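Local coordinates for M152 protein (PDB 4G59) that binds the host stress-induced ligand RAE-1 gamma through an MHC class I-like fold, probably as a means of viral immune evasion, at residues B[20-26]-B[38-42]; B[114-119]-B[131-135]. Residues are numbered along the deposited sequence.

Contact 1 of 2, residues B[20-26]-B[38-42]; sequences DLTATFI and SINLE
Phe25 and Ile39 form the apolar centre of an antiparallel beta hairpin in the floor of an MHC class I-like platform, the fold in which a beta sheet carries helices on one face. They are a non-hydrogen-bonded pair, CA to CA 4.7 Å. With Phe25 at chi1 m and Ile39 in the mt rotamer, Phe25 CD1 comes to 3.6 Å from Ile39 CG1, and Ile39 CG2 covers one face of the ring. On the helix-facing side of the sheet, Ala23 CB lies 4.1 Å from Leu41 CD2. The CA-to-CB bond of Leu41 points away from 20-26, but its mt rotamer brings CD2 to 3.8 Å from Leu21 CD2. Helix 68-89 covers Phe25 and Ile39, while helix 161-178 covers Leu21, Ile39 and Leu41.

The paired backbones are extended; the axes of the segments 22-26 and 38-40 approach to 4.8 Å, with 164° between their directions. Two hydrogen-bonded pairs flank the Phe25–Ile39 step. In one, Thr24 N donates to Asn40 O (2.8 Å) and Asn40 N to Thr24 O (3.1 Å); in the other, Ile26 N donates to Ser38 O (2.8 Å) and Ser38 N to Ile26 O (3.1 Å). Between them Ile39 CA makes a CA-H...O contact with Thr24 O at 3.2 Å. The side chains of these two pairs lie on the face turned away from the helices, with Ile26 CB 3.5 Å from Ser38 OG.

Beyond Thr24–Asn40 a water bridges the backbones, accepting from Thr22 N (3.0 Å) and Glu42 N (3.1 Å). Asp20 is left-handed (52°/55°), and its carbonyl O accepts from Thr22 OG1 at 3.0 Å.

Contact 2 of 2, residues B[114-119]-B[131-135]; sequences MDGNTL and LGSPP
Leu119 gives up more surface here than any other residue, and it works through both backbone and side chain. Its carbonyl is a shared acceptor: Leu131 N donates to Leu119 O at 2.6 Å and Gly132 N to the same oxygen at 3.2 Å. The Leu119 backbone (-94°/-42°) departs from the extended form of Asn117 and Thr118, and its mt side chain reaches along 131-135 to set CD1 3.5 Å from Pro134 CG. Pro134 also receives Met114, whose extended mtt side chain places SD 3.9 Å from Pro134 CB. Met114 and Leu119 belong to a beta hairpin of the platform sheet with a two-residue loop: Met114 to Asn117 make a type I' turn, with Asp115 at 54°/44° and Gly116 at 81°/-8°, closed by Met114 N to Asn117 O (2.8 Å) and Asn117 N to Met114 O (2.9 Å). From the turn, Asp115 salt-bridges Arg93 and a basic side chain of the RAE-1 gamma chain. At the other end Leu131, in its mt rotamer, lies beside Thr118, with Thr118 CG2 3.8 Å from Leu131 CD1. Gly132 follows, nearly fully extended (-165°/169°); a CB there would fall 2.8 Å from Thr118 O, a clash.

Overall arrangement
From the N terminus, the chain enters the platform through strand 22-31 and turns into strand 34-40, and contact 1 closes that first hairpin. It then passes through the short strands 48-50 and 56-57 and helix 68-89 before strand 95-103 returns to pair with strand 22-31. Strands 106-114 and 117-123 follow, and contact 2 closes a second loop, through strand 128-130. The two loops are in series, neither nested nor crossed. Contact 1 joins two adjacent inner strands beneath the helices, whereas contact 2, about 22 Å away between centres and on the same eight-stranded sheet, joins the turn between strands 106-114 and 117-123 to the loop leading to helix 142-148, beside RAE-1 gamma.

Contact 1 of 2, residues B[20-26]-B[38-42]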
loop_
_atom_site.group_PDB
_atom_site.type_symbol
_atom_site.label_atom_id
_atom_site.label_comp_id
_atom_site.label_asym_id
_atom_site.label_seq_id
_atom_site.Cartn_x
_atom_site.Cartn_y
_atom_site.Cartn_z
ATOM N N ASP B 20 22.139 12.311 -10.813
ATOM C CA ASP B 20 22.387 10.920 -10.442
ATOM C C ASP B 20 21.101 10.142 -10.544
ATOM O O ASP B 20 20.663 9.527 -9.573
ATOM C CB ASP B 20 22.987 10.816 -9.037
ATOM C CG ASP B 20 24.398 11.344 -8.981
ATOM O OD1 ASP B 20 24.783 12.083 -9.912
ATOM O OD2 ASP B 20 25.124 11.024 -8.017
ATOM N N LEU B 21 20.493 10.209 -11.726
ATOM C CA LEU B 21 19.159 9.683 -11.935
ATOM C C LEU B 21 19.174 8.181 -11.687
ATOM O O LEU B 21 20.090 7.469 -12.119
ATOM C CB LEU B 21 18.630 10.037 -13.334
ATOM C CG LEU B 21 17.152 9.735 -13.617
ATOM C CD1 LEU B 21 16.526 10.746 -14.528
ATOM C CD2 LEU B 21 16.992 8.363 -14.237
ATOM N N THR B 22 18.178 7.725 -10.933
ATOM C CA THR B 22 18.071 6.322 -10.563
ATOM C C THR B 22 16.609 5.894 -10.620
ATOM O O THR B 22 15.805 6.266 -9.766
ATOM C CB THR B 22 18.666 6.059 -9.173
ATOM O OG1 THR B 22 19.981 6.631 -9.106
ATOM C CG2 THR B 22 18.755 4.564 -8.914
ATOM N N ALA B 23 16.279 5.124 -11.652
ATOM C CA ALA B 23 14.915 4.635 -11.871
ATOM C C ALA B 23 14.709 3.290 -11.205
ATOM O O ALA B 23 15.523 2.382 -11.387
ATOM C CB ALA B 23 14.627 4.511 -13.356
ATOM N N THR B 24 13.619 3.154 -10.452
ATOM C CA THR B 24 13.274 1.872 -9.843
ATOM C C THR B 24 12.106 1.228 -10.583
ATOM O O THR B 24 11.006 1.806 -10.621
ATOM C CB THR B 24 12.921 2.039 -8.360
ATOM O OG1 THR B 24 14.086 2.459 -7.651
ATOM C CG2 THR B 24 12.472 0.718 -7.764
ATOM N N PHE B 25 12.333 0.043 -11.171
ATOM C CA PHE B 25 11.269 -0.676 -11.874
ATOM C C PHE B 25 10.749 -1.753 -10.945
ATOM O O PHE B 25 11.512 -2.659 -10.550
ATOM C CB PHE B 25 11.792 -1.317 -13.155
ATOM C CG PHE B 25 12.246 -0.329 -14.201
ATOM C CD1 PHE B 25 11.428 -0.010 -15.269
ATOM C CD2 PHE B 25 13.494 0.288 -14.117
ATOM C CE1 PHE B 25 11.830 0.898 -16.231
ATOM C CE2 PHE B 25 13.898 1.206 -15.089
ATOM C CZ PHE B 25 13.059 1.512 -16.140
ATOM N N ILE B 26 9.468 -1.674 -10.580
ATOM C CA ILE B 26 8.923 -2.658 -9.643
ATOM C C ILE B 26 7.879 -3.562 -10.283
ATOM O O ILE B 26 6.980 -3.086 -10.993
ATOM C CB ILE B 26 8.356 -2.016 -8.367
ATOM C CG1 ILE B 26 9.491 -1.413 -7.535
ATOM C CG2 ILE B 26 7.672 -3.044 -7.500
ATOM C CD1 ILE B 26 9.016 -0.446 -6.485
ATOM N N SER B 38 5.372 -0.637 -11.854
ATOM C CA SER B 38 5.527 0.786 -11.569
ATOM C C SER B 38 6.966 1.225 -11.733
ATOM O O SER B 38 7.901 0.462 -11.457
ATOM C CB SER B 38 5.108 1.106 -10.144
ATOM O OG SER B 38 6.001 0.462 -9.262
ATOM N N ILE B 39 7.142 2.461 -12.191
ATOM C CA ILE B 39 8.475 3.069 -12.218
ATOM C C ILE B 39 8.477 4.325 -11.344
ATOM O O ILE B 39 7.484 5.074 -11.316
ATOM C CB ILE B 39 8.865 3.483 -13.628
ATOM C CG1 ILE B 39 8.761 2.298 -14.581
ATOM C CG2 ILE B 39 10.261 4.079 -13.634
ATOM C CD1 ILE B 39 8.599 2.719 -16.025
ATOM N N ASN B 40 9.584 4.561 -10.636
ATOM C CA ASN B 40 9.747 5.819 -9.927
ATOM C C ASN B 40 11.208 6.243 -9.926
ATOM O O ASN B 40 12.092 5.447 -10.254
ATOM C CB ASN B 40 9.168 5.740 -8.503
ATOM C CG ASN B 40 9.935 4.776 -7.609
ATOM O OD1 ASN B 40 10.896 5.173 -6.923
ATOM N ND2 ASN B 40 9.510 3.499 -7.594
ATOM N N LEU B 41 11.453 7.503 -9.591
ATOM C CA LEU B 41 12.805 8.045 -9.504
ATOM C C LEU B 41 13.102 8.145 -8.027
ATOM O O LEU B 41 12.191 7.953 -7.237
ATOM C CB LEU B 41 12.866 9.413 -10.192
ATOM C CG LEU B 41 12.696 9.302 -11.700
ATOM C CD1 LEU B 41 12.767 10.668 -12.368
ATOM C CD2 LEU B 41 13.797 8.401 -12.254
ATOM N N GLU B 42 14.342 8.437 -7.648
ATOM C CA GLU B 42 14.748 8.312 -6.253
ATOM C C GLU B 42 13.971 9.207 -5.271
ATOM O O GLU B 42 13.693 8.796 -4.145
ATOM C CB GLU B 42 16.257 8.514 -6.095
ATOM C CG GLU B 42 16.786 8.088 -4.734
ATOM C CD GLU B 42 18.253 8.410 -4.554
ATOM O OE1 GLU B 42 18.886 8.876 -5.525
ATOM O OE2 GLU B 42 18.777 8.198 -3.443
HETATM O O HOH W 1 16.732 9.724 -9.142
HETATM O O HOH W 2 4.747 -2.251 -8.531
#

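Contact 2 of 2, residues B[114-119]-B[131-135]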
loop_
_atom_site.group_PDB
_atom_site.type_symbol
_atom_site.label_atom_id
_atom_site.label_comp_id
_atom_site.label_asym_id
_atom_site.label_seq_id
_atom_site.Cartn_x
_atom_site.Cartn_y
_atom_site.Cartn_z
ATOM N N MET B 114 9.213 -11.405 -0.590
ATOM C CA MET B 114 8.005 -12.200 -0.386
ATOM C C MET B 114 7.382 -11.879 0.956
ATOM O O MET B 114 8.069 -11.921 1.980
ATOM C CB MET B 114 8.295 -13.708 -0.457
ATOM C CG MET B 114 8.385 -14.251 -1.880
ATOM S SD MET B 114 8.364 -16.062 -2.046
ATOM C CE MET B 114 8.732 -16.071 -3.795
ATOM N N ASP B 115 6.090 -11.554 0.952
ATOM C CA ASP B 115 5.356 -11.350 2.204
ATOM C C ASP B 115 5.986 -10.328 3.163
ATOM O O ASP B 115 6.080 -10.575 4.373
ATOM C CB ASP B 115 5.128 -12.699 2.911
ATOM C CG ASP B 115 4.300 -13.658 2.069
ATOM O OD1 ASP B 115 3.661 -13.198 1.109
ATOM O OD2 ASP B 115 4.265 -14.865 2.366
ATOM N N GLY B 116 6.418 -9.193 2.619
ATOM C CA GLY B 116 7.045 -8.158 3.421
ATOM C C GLY B 116 8.521 -8.393 3.728
ATOM O O GLY B 116 9.182 -7.516 4.277
ATOM N N ASN B 117 9.041 -9.568 3.389
ATOM C CA ASN B 117 10.436 -9.907 3.689
ATOM C C ASN B 117 11.308 -9.823 2.450
ATOM O O ASN B 117 10.947 -10.375 1.415
ATOM C CB ASN B 117 10.555 -11.338 4.248
ATOM C CG ASN B 117 9.864 -11.521 5.590
ATOM O OD1 ASN B 117 10.078 -10.750 6.533
ATOM N ND2 ASN B 117 9.027 -12.556 5.681
ATOM N N THR B 118 12.462 -9.165 2.565
ATOM C CA THR B 118 13.478 -9.195 1.508
ATOM C C THR B 118 14.318 -10.482 1.582
ATOM O O THR B 118 14.963 -10.742 2.593
ATOM C CB THR B 118 14.413 -7.978 1.584
ATOM O OG1 THR B 118 13.637 -6.775 1.509
ATOM C CG2 THR B 118 15.406 -7.992 0.433
ATOM N N LEU B 119 14.308 -11.276 0.509
ATOM C CA LEU B 119 15.047 -12.538 0.467
ATOM C C LEU B 119 16.440 -12.424 -0.148
ATOM O O LEU B 119 17.384 -13.039 0.350
ATOM C CB LEU B 119 14.273 -13.582 -0.327
ATOM C CG LEU B 119 12.767 -13.639 -0.120
ATOM C CD1 LEU B 119 12.135 -14.575 -1.135
ATOM C CD2 LEU B 119 12.458 -14.066 1.300
ATOM N N LEU B 131 19.250 -12.598 2.066
ATOM C CA LEU B 131 18.916 -11.807 3.249
ATOM C C LEU B 131 17.801 -12.436 4.078
ATOM O O LEU B 131 17.607 -12.070 5.237
ATOM C CB LEU B 131 18.495 -10.400 2.831
ATOM C CG LEU B 131 19.489 -9.657 1.947
ATOM C CD1 LEU B 131 19.012 -8.259 1.670
ATOM C CD2 LEU B 131 20.834 -9.629 2.631
ATOM N N GLY B 132 17.054 -13.360 3.479
ATOM C CA GLY B 132 15.938 -13.993 4.159
ATOM C C GLY B 132 15.418 -15.261 3.495
ATOM O O GLY B 132 15.798 -15.594 2.370
ATOM N N SER B 133 14.549 -15.980 4.205
ATOM C CA SER B 133 13.864 -17.142 3.641
ATOM C C SER B 133 12.353 -16.964 3.770
ATOM O O SER B 133 11.876 -16.421 4.770
ATOM C CB SER B 133 14.309 -18.438 4.326
ATOM O OG SER B 133 14.179 -19.554 3.446
ATOM N N PRO B 134 11.602 -17.394 2.745
ATOM C CA PRO B 134 10.135 -17.327 2.739
ATOM C C PRO B 134 9.503 -18.383 3.648
ATOM O O PRO B 134 9.831 -19.571 3.529
ATOM C CB PRO B 134 9.764 -17.604 1.271
ATOM C CG PRO B 134 11.038 -17.452 0.498
ATOM C CD PRO B 134 12.149 -17.782 1.434
ATOM N N PRO B 135 8.595 -17.946 4.541
ATOM C CA PRO B 135 7.952 -18.679 5.641
ATOM C C PRO B 135 7.383 -20.077 5.363
ATOM O O PRO B 135 7.508 -20.954 6.223
ATOM C CB PRO B 135 6.826 -17.737 6.047
ATOM C CG PRO B 135 7.409 -16.402 5.834
ATOM C CD PRO B 135 8.257 -16.513 4.593
#